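Local coordinates for protein extracellular PQQ-dependent sugar dehydrogenase (Coprinopsis cinerea, PDB 6JT6) that binds haem b in its cytochrome domain and probably takes up the electrons that the PQQ-dependent catalytic domain of the same pyranose dehydrogenase draws from sugars, at residues 102-107 with 188-193; 9-14 with 113-118; 29-34 with 180-185; 50-55 with 107-112; 43-48 with 184-189. All coordinates share one frame; numbering follows the deposited sequence.

Interaction 1 (102-107 with 188-193)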
# COMPACT_ATOMS: atom_id res chain seq x y z
N THR A 102 9.31 1.38 4.70
CA THR A 102 10.49 0.62 4.28
C THR A 102 10.03 -0.15 3.07
O THR A 102 9.11 -0.96 3.18
CB THR A 102 10.91 -0.37 5.40
OG1 THR A 102 11.06 0.34 6.64
CG2 THR A 102 12.20 -1.13 5.01
N ILE A 103 10.68 0.09 1.94
CA ILE A 103 10.41 -0.74 0.75
C ILE A 103 11.11 -2.08 0.93
O ILE A 103 12.27 -2.12 1.35
CB ILE A 103 10.83 -0.04 -0.55
CG1 ILE A 103 9.92 1.19 -0.77
CG2 ILE A 103 10.69 -0.98 -1.77
CD1 ILE A 103 10.44 2.19 -1.79
N LEU A 104 10.38 -3.15 0.63
CA LEU A 104 10.80 -4.54 0.84
C LEU A 104 11.15 -5.15 -0.51
O LEU A 104 11.00 -4.48 -1.55
CB LEU A 104 9.69 -5.34 1.56
CG LEU A 104 9.17 -4.78 2.90
CD1 LEU A 104 8.08 -5.63 3.61
CD2 LEU A 104 10.31 -4.47 3.88
N GLY A 105 11.58 -6.41 -0.52
CA GLY A 105 11.97 -7.10 -1.75
C GLY A 105 10.80 -7.43 -2.66
O GLY A 105 9.64 -7.13 -2.32
N SER A 106 11.10 -8.05 -3.81
CA SER A 106 10.13 -8.28 -4.92
C SER A 106 9.43 -7.00 -5.43
O SER A 106 8.38 -7.05 -6.06
CB SER A 106 9.10 -9.38 -4.55
OG SER A 106 8.25 -8.95 -3.51
N SER A 107 10.04 -5.84 -5.16
CA SER A 107 9.58 -4.56 -5.67
C SER A 107 10.34 -4.19 -6.96
O SER A 107 11.43 -4.70 -7.21
CB SER A 107 9.72 -3.44 -4.62
OG SER A 107 8.96 -3.71 -3.47
N GLN A 188 10.63 -12.76 5.04
CA GLN A 188 10.65 -13.35 3.67
C GLN A 188 10.58 -12.26 2.60
O GLN A 188 11.30 -12.30 1.62
CB GLN A 188 9.47 -14.32 3.46
CG GLN A 188 9.61 -15.64 4.18
CD GLN A 188 10.68 -16.54 3.58
OE1 GLN A 188 10.59 -16.91 2.42
NE2 GLN A 188 11.72 -16.87 4.37
N LEU A 189 9.71 -11.26 2.80
CA LEU A 189 9.54 -10.22 1.80
C LEU A 189 10.76 -9.28 1.77
O LEU A 189 11.14 -8.81 0.70
CB LEU A 189 8.23 -9.43 2.08
CG LEU A 189 6.89 -10.16 1.85
CD1 LEU A 189 5.74 -9.34 2.42
CD2 LEU A 189 6.70 -10.37 0.36
N THR A 190 11.35 -9.01 2.94
CA THR A 190 12.51 -8.13 3.00
C THR A 190 13.66 -8.77 2.21
O THR A 190 14.40 -8.08 1.50
CB THR A 190 12.94 -7.86 4.46
OG1 THR A 190 11.82 -7.34 5.18
CG2 THR A 190 14.11 -6.85 4.55
N ASN A 191 13.77 -10.10 2.32
CA ASN A 191 14.87 -10.85 1.72
C ASN A 191 14.64 -11.28 0.26
O ASN A 191 15.55 -11.86 -0.37
CB ASN A 191 15.26 -12.03 2.61
CG ASN A 191 16.20 -11.61 3.73
OD1 ASN A 191 15.87 -11.72 4.92
ND2 ASN A 191 17.36 -11.08 3.36
N ALA A 192 13.45 -11.02 -0.28
CA ALA A 192 13.19 -11.37 -1.67
C ALA A 192 14.00 -10.39 -2.53
O ALA A 192 14.06 -9.22 -2.21
CB ALA A 192 11.71 -11.28 -1.97
N PRO A 193 14.66 -10.87 -3.61
CA PRO A 193 15.36 -9.91 -4.46
C PRO A 193 14.41 -8.96 -5.23
O PRO A 193 13.18 -9.24 -5.35
CB PRO A 193 16.13 -10.81 -5.43
CG PRO A 193 15.28 -12.03 -5.51
CD PRO A 193 14.86 -12.25 -4.08
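Two backbone N-H groups of the loop part of 102-107 reach carbonyls at and just beyond the helix C-terminus. Ser-106 N donates to Pro-193 O at 2.8 Å, the N-H pointing at the oxygen from above the carbonyl plane and bent to 139°. Gly-105 N lies just as near Leu-189 O, 2.7 Å, but at 127° this bond is weak; the same oxygen also takes a weak bond from Ala-192 N as the helix ends. Between them Gly-105 CA comes to 3.0 Å from Ala-192 O in a CA-H...O contact, so close that a CB on Gly-105 would run into that oxygen. Two serine hydroxyls bond back onto their own segment: Ser-106 OG to Gly-105 O at 2.6 Å, and Ser-107 OG, which also pairs with Val-117 N, to Leu-104 O at 2.9 Å.

The apolar part is carried by Leu-104, whose branches divide. CD1 crosses obliquely to Leu-189 CB at 4.1 Å, while CD2 comes to 3.5 Å from Thr-190 OG1, a hydroxyl bonded to Leu-186 O one helical turn back. Ser-106 CB meets the Ala-192 methyl.

The loop interrupts strand 100-109, which pairs with strand 113-121 through Leu-104 and Val-117; Leu-189 packs on Val-117, Thr-12 and Val-14, and so the end of helix 182-191 is laid against the sheet.

Interaction 2 (9-14 with 113-118)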
# COMPACT_ATOMS: atom_id res chain seq x y z
N ASP A 9 0.51 -14.95 -2.99
CA ASP A 9 1.44 -14.23 -3.84
C ASP A 9 2.48 -15.24 -4.34
O ASP A 9 3.43 -15.60 -3.64
CB ASP A 9 2.10 -13.09 -3.06
CG ASP A 9 3.07 -12.28 -3.90
OD1 ASP A 9 2.87 -12.14 -5.11
OD2 ASP A 9 4.03 -11.76 -3.32
N SER A 10 2.28 -15.68 -5.57
CA SER A 10 3.17 -16.65 -6.21
C SER A 10 4.62 -16.15 -6.30
O SER A 10 5.56 -16.96 -6.29
CB SER A 10 2.61 -17.02 -7.60
OG SER A 10 3.59 -17.66 -8.38
N ILE A 11 4.84 -14.82 -6.35
CA ILE A 11 6.22 -14.31 -6.44
C ILE A 11 7.05 -14.59 -5.18
O ILE A 11 8.25 -14.91 -5.27
CB ILE A 11 6.25 -12.83 -6.89
CG1 ILE A 11 5.64 -12.74 -8.32
CG2 ILE A 11 7.67 -12.25 -6.80
CD1 ILE A 11 5.33 -11.35 -8.87
N THR A 12 6.42 -14.54 -4.00
CA THR A 12 7.16 -14.59 -2.73
C THR A 12 6.78 -15.75 -1.83
O THR A 12 7.48 -16.02 -0.86
CB THR A 12 6.93 -13.29 -1.91
OG1 THR A 12 5.53 -13.17 -1.59
CG2 THR A 12 7.37 -12.07 -2.71
N GLY A 13 5.67 -16.42 -2.13
CA GLY A 13 5.14 -17.48 -1.24
C GLY A 13 4.39 -16.97 -0.03
O GLY A 13 3.92 -17.76 0.81
N VAL A 14 4.20 -15.64 0.08
CA VAL A 14 3.41 -15.14 1.21
C VAL A 14 1.93 -14.98 0.79
O VAL A 14 1.63 -14.97 -0.38
CB VAL A 14 4.00 -13.85 1.87
CG1 VAL A 14 5.54 -13.87 1.96
CG2 VAL A 14 3.50 -12.61 1.20
N ILE A 113 4.62 -6.11 -15.00
CA ILE A 113 4.02 -5.51 -13.82
C ILE A 113 5.00 -4.56 -13.15
O ILE A 113 6.21 -4.65 -13.37
CB ILE A 113 3.49 -6.57 -12.80
CG1 ILE A 113 4.59 -7.54 -12.31
CG2 ILE A 113 2.33 -7.34 -13.42
CD1 ILE A 113 4.30 -8.22 -10.98
N GLN A 114 4.46 -3.63 -12.37
CA GLN A 114 5.24 -2.98 -11.31
C GLN A 114 4.72 -3.42 -9.92
O GLN A 114 3.51 -3.66 -9.73
CB GLN A 114 5.26 -1.46 -11.45
CG GLN A 114 3.89 -0.81 -11.32
CD GLN A 114 3.96 0.67 -11.55
OE1 GLN A 114 4.36 1.42 -10.65
NE2 GLN A 114 3.56 1.12 -12.75
N ARG A 115 5.63 -3.50 -8.95
CA ARG A 115 5.26 -3.86 -7.59
C ARG A 115 5.93 -2.94 -6.59
O ARG A 115 7.13 -2.62 -6.73
CB ARG A 115 5.72 -5.28 -7.29
CG ARG A 115 4.68 -6.32 -7.54
CD ARG A 115 5.36 -7.66 -7.43
NE ARG A 115 5.67 -8.16 -6.08
CZ ARG A 115 4.95 -9.10 -5.45
NH1 ARG A 115 3.81 -9.55 -5.99
NH2 ARG A 115 5.34 -9.58 -4.29
N ILE A 116 5.17 -2.49 -5.59
CA ILE A 116 5.82 -1.78 -4.47
C ILE A 116 5.37 -2.47 -3.20
O ILE A 116 4.20 -2.36 -2.82
CB ILE A 116 5.54 -0.23 -4.40
CG1 ILE A 116 5.85 0.47 -5.71
CG2 ILE A 116 6.38 0.42 -3.29
CD1 ILE A 116 4.64 0.63 -6.58
N VAL A 117 6.31 -3.16 -2.55
CA VAL A 117 5.98 -3.91 -1.35
C VAL A 117 6.60 -3.12 -0.20
O VAL A 117 7.76 -2.71 -0.27
CB VAL A 117 6.60 -5.33 -1.38
CG1 VAL A 117 6.13 -6.16 -0.17
CG2 VAL A 117 6.29 -6.01 -2.71
N TYR A 118 5.83 -2.87 0.85
CA TYR A 118 6.32 -1.93 1.85
C TYR A 118 5.91 -2.34 3.26
O TYR A 118 4.90 -3.04 3.46
CB TYR A 118 5.85 -0.49 1.51
CG TYR A 118 4.34 -0.33 1.51
CD1 TYR A 118 3.65 -0.01 2.70
CD2 TYR A 118 3.59 -0.52 0.32
CE1 TYR A 118 2.27 0.09 2.69
CE2 TYR A 118 2.21 -0.38 0.31
CZ TYR A 118 1.55 -0.09 1.50
OH TYR A 118 0.16 0.06 1.53
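Asp-9 OD2 is gripped by two donors: Arg-115 NH2 at 2.7 Å, nearly straight at 165° and on the syn lone pair, and Thr-12 OG1, also at 2.7 Å, from above the carboxylate plane. The second oxygen, Asp-9 OD1, takes Arg-115 NH1 at 2.9 Å, so the salt bridge is end-on and two-pronged, with carboxylate and guanidinium planes only 18° apart. Asp-9 reaches out with CG anti to its backbone N; the arginine chain bends at its third torsion to bring its head round. Two more bonds hold the guanidinium, NE to Ser-106 O and NH1 to Gln-49 OE1, which should help fix its rotation. Segment 9-14 is the tight connection of a beta hairpin between strands 5-8 and 15-21: Asp-9 N bonds to Val-14 O, Asp-9 O accepts from both Thr-12 N and Gly-13 N, and Thr-12 OG1 accepts from Val-14 N, an ST turn. Ile-11 lies over one face of the guanidinium, its CD1 3.7 Å from Arg-115 NH1, and the same methyl meets Ile-113 CD1 tip to tip at 3.9 Å. Thr-12 CG2 crosses obliquely, 3.6 Å from Arg-115 NH2.

Interaction 3 (29-34 with 180-185)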
# COMPACT_ATOMS: atom_id res chain seq x y z
N GLY A 29 -2.65 -5.20 -1.63
CA GLY A 29 -2.54 -6.30 -0.67
C GLY A 29 -2.10 -5.79 0.68
O GLY A 29 -1.38 -4.79 0.75
N TYR A 30 -2.55 -6.44 1.77
CA TYR A 30 -2.16 -6.08 3.12
C TYR A 30 -1.97 -7.31 3.97
O TYR A 30 -2.69 -8.28 3.82
CB TYR A 30 -3.19 -5.16 3.82
CG TYR A 30 -3.47 -3.92 3.02
CD1 TYR A 30 -2.68 -2.77 3.18
CD2 TYR A 30 -4.51 -3.92 2.05
CE1 TYR A 30 -2.92 -1.63 2.42
CE2 TYR A 30 -4.77 -2.78 1.30
CZ TYR A 30 -3.97 -1.66 1.49
OH TYR A 30 -4.19 -0.52 0.74
N ILE A 31 -0.99 -7.23 4.87
CA ILE A 31 -0.78 -8.21 5.91
C ILE A 31 -0.66 -7.43 7.21
O ILE A 31 0.12 -6.49 7.28
CB ILE A 31 0.52 -9.03 5.69
CG1 ILE A 31 0.64 -9.53 4.23
CG2 ILE A 31 0.52 -10.22 6.62
CD1 ILE A 31 2.00 -10.13 3.87
N PHE A 32 -1.42 -7.82 8.23
CA PHE A 32 -1.39 -7.12 9.52
C PHE A 32 -0.89 -8.12 10.57
O PHE A 32 -1.07 -9.33 10.39
CB PHE A 32 -2.77 -6.52 9.91
CG PHE A 32 -3.13 -5.27 9.17
CD1 PHE A 32 -3.06 -4.02 9.80
CD2 PHE A 32 -3.61 -5.32 7.86
CE1 PHE A 32 -3.40 -2.85 9.11
CE2 PHE A 32 -3.94 -4.16 7.17
CZ PHE A 32 -3.83 -2.92 7.79
N PRO A 33 -0.25 -7.62 11.64
CA PRO A 33 0.18 -8.51 12.72
C PRO A 33 -0.99 -8.92 13.61
O PRO A 33 -1.99 -8.21 13.71
CB PRO A 33 1.20 -7.67 13.50
CG PRO A 33 0.78 -6.27 13.26
CD PRO A 33 0.24 -6.24 11.86
N SER A 34 -0.83 -10.07 14.24
CA SER A 34 -1.83 -10.68 15.09
C SER A 34 -1.94 -10.04 16.49
O SER A 34 -1.70 -8.84 16.65
CB SER A 34 -1.52 -12.16 15.22
OG SER A 34 -2.63 -12.85 15.75
N THR A 180 -0.47 -14.50 12.71
CA THR A 180 0.69 -14.80 13.55
C THR A 180 1.92 -15.06 12.67
O THR A 180 3.04 -14.96 13.15
CB THR A 180 0.44 -15.96 14.55
OG1 THR A 180 0.10 -17.14 13.83
CG2 THR A 180 -0.67 -15.61 15.52
N LEU A 181 1.71 -15.30 11.37
CA LEU A 181 2.81 -15.43 10.38
C LEU A 181 3.48 -14.09 9.97
O LEU A 181 4.42 -14.09 9.18
CB LEU A 181 2.35 -16.17 9.12
CG LEU A 181 2.13 -17.68 9.29
CD1 LEU A 181 1.56 -18.23 8.00
CD2 LEU A 181 3.40 -18.43 9.69
N TYR A 182 3.03 -12.98 10.55
CA TYR A 182 3.49 -11.65 10.17
C TYR A 182 5.03 -11.47 10.14
O TYR A 182 5.56 -10.96 9.12
CB TYR A 182 2.82 -10.58 11.02
CG TYR A 182 3.17 -9.16 10.61
CD1 TYR A 182 2.42 -8.50 9.62
CD2 TYR A 182 4.28 -8.47 11.19
CE1 TYR A 182 2.73 -7.21 9.22
CE2 TYR A 182 4.59 -7.16 10.80
CZ TYR A 182 3.81 -6.55 9.81
OH TYR A 182 4.09 -5.28 9.41
N ASP A 183 5.72 -11.83 11.23
CA ASP A 183 7.17 -11.69 11.34
C ASP A 183 7.89 -12.52 10.28
O ASP A 183 8.81 -12.01 9.64
CB ASP A 183 7.72 -12.08 12.73
CG ASP A 183 7.25 -11.17 13.86
OD1 ASP A 183 7.13 -9.93 13.69
OD2 ASP A 183 7.01 -11.73 14.96
N TYR A 184 7.47 -13.77 10.08
CA TYR A 184 8.00 -14.65 9.03
C TYR A 184 7.80 -14.02 7.65
O TYR A 184 8.74 -13.96 6.85
CB TYR A 184 7.32 -16.03 9.07
CG TYR A 184 7.64 -16.93 7.89
CD1 TYR A 184 8.96 -17.40 7.68
CD2 TYR A 184 6.64 -17.30 6.97
CE1 TYR A 184 9.26 -18.22 6.59
CE2 TYR A 184 6.93 -18.12 5.88
CZ TYR A 184 8.24 -18.58 5.69
OH TYR A 184 8.54 -19.39 4.61
N TYR A 185 6.56 -13.56 7.40
CA TYR A 185 6.23 -12.88 6.15
C TYR A 185 7.09 -11.63 5.94
O TYR A 185 7.58 -11.40 4.84
CB TYR A 185 4.73 -12.52 6.10
CG TYR A 185 3.80 -13.67 5.75
CD1 TYR A 185 4.30 -14.86 5.17
CD2 TYR A 185 2.41 -13.57 5.96
CE1 TYR A 185 3.44 -15.92 4.84
CE2 TYR A 185 1.53 -14.60 5.58
CZ TYR A 185 2.04 -15.78 5.04
OH TYR A 185 1.18 -16.81 4.65
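At its C-terminal end segment 29-34 comes closest to the chain entering the helix, with CA atoms 5.2 Å apart for Pro-33 and Tyr-182 and 5.1 Å apart for Ser-34 and Thr-180. Tyr-182 has the largest share of the contact. Its CG stands anti to the backbone N (chi1 -175°), which lays the ring alongside Pro-33. One face of the ring takes the proline: Pro-33 CD sits 4.0 Å from the Tyr-182 ring centroid and 21° off its normal, a CH-pi contact, while Pro-33 CB lies near Tyr-182 CG. At the ring edge, Ile-31 O comes to 3.3 Å from Tyr-182 CE1. The hydroxyl of Tyr-182 bonds to Glu-43 OE2 on the neighbouring strand. An alanine at Tyr-182 would remove ring and hydroxyl together, and would probably weaken the hold of the first helical turn on Pro-33 while costing Glu-43 a polar partner. Strand 26-33 pairs in parallel with the short strand 178-179, and after two linking residues the chain enters helix 182-191 of this cytochrome domain of the CBD9-like clan. Further in, Ile-31 CG2 joins both tyrosines, 3.9 Å from Tyr-182 CD1 and 3.9 Å from Tyr-185 CD2, and meets the Tyr-185 ring at its edge. The hydroxyl of Tyr-185 bonds to Thr-15 OG1, and Leu-181 CB lies over one face of that ring. Toward the surface, Thr-180 turns its methyl to Ser-34: CG2 lies 3.4 Å from Ser-34 OG, a hydroxyl that has a weak bond with Ser-36 N.

Interaction 4 (50-55 with 107-112); sequences GPASAG and SGTNGN
Ala-52 gives up more surface than any other residue, followed by Asn-112 and then Thr-109. Backbone N and methyl of Ala-52 both turn to the other segment. The N-H donates to Asn-112 O at 3.0 Å, fairly straight at 154°, though it meets the carbonyl from well above its plane. The methyl CB is set against the turn, 3.5 Å from Thr-109 OG1 and 3.6 Å from Gly-111 C. Asn-112 takes part through its carbonyl, its CB being directed away from segment 50-55.

Thr-109 OG1 stands anti to the backbone N, and this places it inside the turn. There it accepts from Gly-111 N at 3.0 Å, an ST turn, and also bonds to Ile-113 O across the hairpin. One residue on, Asn-110 OD1 accepts from Asn-112 N at 2.8 Å, an Asx turn, and from Ile-113 N as well. Two successive side chains therefore brace the reversal from within. An alanine at Thr-109 would lose both hydroxyl bonds, and the turn would probably loosen, disturbing the place of the Asn-112 carbonyl that Ala-52 uses.

Ala-52 is itself held in a type I turn from Pro-51 to Ala-54, closed by Ala-54 N on Pro-51 O at 3.1 Å. Gln-114 NE2 ties the carbonyls of Pro-51 and Ala-54 to strand 113-121. The arrangement is that of a beta hairpin, strands 100-109 and 113-121, whose connecting turn is buttressed by the turn that follows strand 43-51, the antiparallel neighbour of 113-121.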
# COMPACT_ATOMS: atom_id res chain seq x y z
N GLY A 50 0.58 -3.37 -10.17
CA GLY A 50 -0.23 -3.07 -11.32
C GLY A 50 0.56 -3.21 -12.60
O GLY A 50 1.72 -3.63 -12.55
N PRO A 51 -0.07 -2.87 -13.74
CA PRO A 51 0.57 -2.84 -15.05
C PRO A 51 1.85 -2.02 -14.96
O PRO A 51 1.85 -0.98 -14.30
CB PRO A 51 -0.47 -2.12 -15.95
CG PRO A 51 -1.76 -2.41 -15.27
CD PRO A 51 -1.43 -2.27 -13.80
N ALA A 52 2.92 -2.46 -15.61
CA ALA A 52 4.20 -1.74 -15.57
C ALA A 52 4.12 -0.33 -16.16
O ALA A 52 4.95 0.52 -15.88
CB ALA A 52 5.27 -2.53 -16.29
N SER A 53 3.13 -0.10 -17.00
CA SER A 53 2.98 1.20 -17.63
C SER A 53 2.21 2.22 -16.79
O SER A 53 2.14 3.39 -17.18
CB SER A 53 2.32 1.02 -19.00
OG SER A 53 0.98 0.49 -18.87
N ALA A 54 1.63 1.77 -15.66
CA ALA A 54 0.85 2.65 -14.78
C ALA A 54 1.73 3.76 -14.23
O ALA A 54 2.92 3.58 -14.03
CB ALA A 54 0.22 1.86 -13.62
N GLY A 55 1.12 4.90 -13.89
CA GLY A 55 1.91 6.02 -13.36
C GLY A 55 2.23 5.91 -11.87
O GLY A 55 3.40 5.98 -11.47
N SER A 107 10.04 -5.84 -5.16
CA SER A 107 9.58 -4.56 -5.67
C SER A 107 10.34 -4.19 -6.96
O SER A 107 11.43 -4.70 -7.21
CB SER A 107 9.72 -3.44 -4.62
OG SER A 107 8.96 -3.71 -3.47
N GLY A 108 9.75 -3.29 -7.75
CA GLY A 108 10.36 -2.79 -8.99
C GLY A 108 9.48 -3.19 -10.17
O GLY A 108 8.25 -3.24 -10.03
N THR A 109 10.10 -3.47 -11.31
CA THR A 109 9.35 -3.86 -12.50
C THR A 109 9.99 -5.02 -13.24
O THR A 109 11.22 -5.14 -13.25
CB THR A 109 9.05 -2.64 -13.43
OG1 THR A 109 8.19 -3.06 -14.51
CG2 THR A 109 10.31 -2.01 -13.96
N ASN A 110 9.16 -5.88 -13.82
CA ASN A 110 9.65 -6.94 -14.71
C ASN A 110 9.31 -6.59 -16.17
O ASN A 110 9.49 -7.41 -17.08
CB ASN A 110 9.11 -8.33 -14.33
CG ASN A 110 7.58 -8.42 -14.36
OD1 ASN A 110 6.89 -7.52 -14.86
ND2 ASN A 110 7.04 -9.50 -13.78
N GLY A 111 8.83 -5.37 -16.37
CA GLY A 111 8.38 -4.90 -17.68
C GLY A 111 6.94 -5.27 -18.02
O GLY A 111 6.40 -4.76 -18.98
N ASN A 112 6.34 -6.18 -17.25
CA ASN A 112 4.94 -6.54 -17.39
C ASN A 112 4.12 -5.93 -16.23
O ASN A 112 3.07 -5.34 -16.45
CB ASN A 112 4.77 -8.07 -17.44
CG ASN A 112 5.35 -8.69 -18.72
OD1 ASN A 112 5.53 -8.01 -19.73
ND2 ASN A 112 5.63 -10.00 -18.68

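Interaction 5 (43-48 with 184-189)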
# COMPACT_ATOMS: atom_id res chain seq x y z
N GLU A 43 1.78 -1.43 12.95
CA GLU A 43 2.40 -1.59 11.64
C GLU A 43 1.61 -2.57 10.76
O GLU A 43 0.74 -3.30 11.25
CB GLU A 43 3.86 -2.02 11.78
CG GLU A 43 4.09 -3.47 12.20
CD GLU A 43 5.55 -3.84 12.06
OE1 GLU A 43 6.30 -3.69 13.03
OE2 GLU A 43 5.97 -4.23 10.95
N PHE A 44 1.91 -2.56 9.46
CA PHE A 44 1.40 -3.59 8.55
C PHE A 44 2.34 -3.66 7.36
O PHE A 44 3.20 -2.81 7.21
CB PHE A 44 -0.05 -3.33 8.11
CG PHE A 44 -0.24 -2.04 7.33
CD1 PHE A 44 -0.18 -2.04 5.93
CD2 PHE A 44 -0.53 -0.83 8.00
CE1 PHE A 44 -0.33 -0.87 5.20
CE2 PHE A 44 -0.71 0.35 7.27
CZ PHE A 44 -0.61 0.33 5.87
N ILE A 45 2.16 -4.69 6.54
CA ILE A 45 2.85 -4.82 5.28
C ILE A 45 1.84 -4.52 4.18
O ILE A 45 0.70 -5.03 4.23
CB ILE A 45 3.40 -6.25 5.10
CG1 ILE A 45 4.50 -6.54 6.15
CG2 ILE A 45 3.91 -6.48 3.67
CD1 ILE A 45 4.79 -8.04 6.29
N GLY A 46 2.25 -3.70 3.20
CA GLY A 46 1.39 -3.44 2.05
C GLY A 46 2.00 -3.89 0.72
O GLY A 46 3.21 -4.07 0.61
N LEU A 47 1.13 -4.06 -0.28
CA LEU A 47 1.56 -4.35 -1.63
C LEU A 47 0.73 -3.50 -2.58
O LEU A 47 -0.51 -3.50 -2.48
CB LEU A 47 1.36 -5.84 -1.95
CG LEU A 47 1.37 -6.22 -3.46
CD1 LEU A 47 2.76 -6.13 -4.10
CD2 LEU A 47 0.83 -7.63 -3.67
N PHE A 48 1.42 -2.78 -3.47
CA PHE A 48 0.80 -2.13 -4.61
C PHE A 48 1.33 -2.88 -5.82
O PHE A 48 2.55 -2.97 -5.99
CB PHE A 48 1.23 -0.67 -4.75
CG PHE A 48 0.79 0.23 -3.61
CD1 PHE A 48 -0.46 0.08 -2.99
CD2 PHE A 48 1.62 1.29 -3.19
CE1 PHE A 48 -0.85 0.95 -1.97
CE2 PHE A 48 1.23 2.15 -2.17
CZ PHE A 48 0.00 1.98 -1.57
N TYR A 184 7.47 -13.77 10.08
CA TYR A 184 8.00 -14.65 9.03
C TYR A 184 7.80 -14.02 7.65
O TYR A 184 8.74 -13.96 6.85
CB TYR A 184 7.32 -16.03 9.07
CG TYR A 184 7.64 -16.93 7.89
CD1 TYR A 184 8.96 -17.40 7.68
CD2 TYR A 184 6.64 -17.30 6.97
CE1 TYR A 184 9.26 -18.22 6.59
CE2 TYR A 184 6.93 -18.12 5.88
CZ TYR A 184 8.24 -18.58 5.69
OH TYR A 184 8.54 -19.39 4.61
N TYR A 185 6.56 -13.56 7.40
CA TYR A 185 6.23 -12.88 6.15
C TYR A 185 7.09 -11.63 5.94
O TYR A 185 7.58 -11.40 4.84
CB TYR A 185 4.73 -12.52 6.10
CG TYR A 185 3.80 -13.67 5.75
CD1 TYR A 185 4.30 -14.86 5.17
CD2 TYR A 185 2.41 -13.57 5.96
CE1 TYR A 185 3.44 -15.92 4.84
CE2 TYR A 185 1.53 -14.60 5.58
CZ TYR A 185 2.04 -15.78 5.04
OH TYR A 185 1.18 -16.81 4.65
N LEU A 186 7.29 -10.85 7.01
CA LEU A 186 8.09 -9.62 6.94
C LEU A 186 9.50 -9.93 6.53
O LEU A 186 10.02 -9.27 5.64
CB LEU A 186 8.08 -8.84 8.26
CG LEU A 186 8.89 -7.52 8.33
CD1 LEU A 186 8.43 -6.49 7.29
CD2 LEU A 186 8.82 -6.89 9.74
N GLN A 187 10.12 -10.91 7.19
CA GLN A 187 11.48 -11.37 6.85
C GLN A 187 11.55 -11.87 5.42
O GLN A 187 12.46 -11.48 4.67
CB GLN A 187 12.00 -12.44 7.84
CG GLN A 187 13.34 -13.10 7.47
CD GLN A 187 13.24 -14.21 6.43
OE1 GLN A 187 12.43 -15.16 6.54
NE2 GLN A 187 14.06 -14.10 5.39
N GLN A 188 10.63 -12.76 5.04
CA GLN A 188 10.65 -13.35 3.67
C GLN A 188 10.58 -12.26 2.60
O GLN A 188 11.30 -12.30 1.62
CB GLN A 188 9.47 -14.32 3.46
CG GLN A 188 9.61 -15.64 4.18
CD GLN A 188 10.68 -16.54 3.58
OE1 GLN A 188 10.59 -16.91 2.42
NE2 GLN A 188 11.72 -16.87 4.37
N LEU A 189 9.71 -11.26 2.80
CA LEU A 189 9.54 -10.22 1.80
C LEU A 189 10.76 -9.28 1.77
O LEU A 189 11.14 -8.81 0.70
CB LEU A 189 8.23 -9.43 2.08
CG LEU A 189 6.89 -10.16 1.85
CD1 LEU A 189 5.74 -9.34 2.42
CD2 LEU A 189 6.70 -10.37 0.36
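Ile-45 projects from the strand and lays its two branches over helix positions about one turn apart, at Leu-186 and Leu-189. With CG1 anti to the carbonyl carbon (chi1 -66°), CD1 reaches the helix backbone itself, 3.7 Å from Leu-186 CA, and lies 3.9 Å from Leu-186 CB. It also lies at the root of Tyr-185, 4.5 Å from Tyr-185 CB; the ring then leads away from the strand. The other branch, CG2, anti to the backbone N, meets Leu-189 CD1 at 3.6 Å. The isoleucine thus rests mainly on Leu-186 and Leu-189, with Tyr-185 at its margin.

Leu-186, with CG anti to its backbone N, brings CD1 to 4.1 Å from Ile-45 CG1 and turns CD2 toward Glu-43, crossing it at about a right angle, with 4.1 Å between Leu-186 CD2 and Glu-43 OE2. This oxygen is not left to the methyl: it forms a salt bridge with Arg-119 NE and a hydrogen bond with Tyr-182 OH. Those partners probably keep the carboxylate ionised beside the leucine.

The axes of strand segment 43-48 and helix segment 184-189 approach to 9.9 Å and cross at 45°. Phe-44, on the opposite side of the strand, stacks on Phe-32 instead. Such alternation is characteristic of a beta sheet packed on both faces, here with helix 182-191 laid across one of them in an otherwise largely beta cytochrome domain.

How the interactions relate
Helix 182-191 unites three of the contacts: interaction 3 holds its start, interaction 5 its middle and interaction 1 its end, all against the same mixed sheet. Interactions 3 and 5 are buried and mainly apolar, joined through the Tyr-182 and Glu-43 pair. Interaction 1 is partly buried and relies more on backbone bonds. Interaction 2 lies close by, since Thr-12 and Val-14 pack on the helix, yet its core is a salt bridge. Interaction 4 is a surface contact, away from the helix, where turns are held by backbone, hydroxyl and carboxamide bonds; it shares strand 43-51 with interaction 5 and strand 100-109 with interaction 1, and Gln-114 links it to interaction 2.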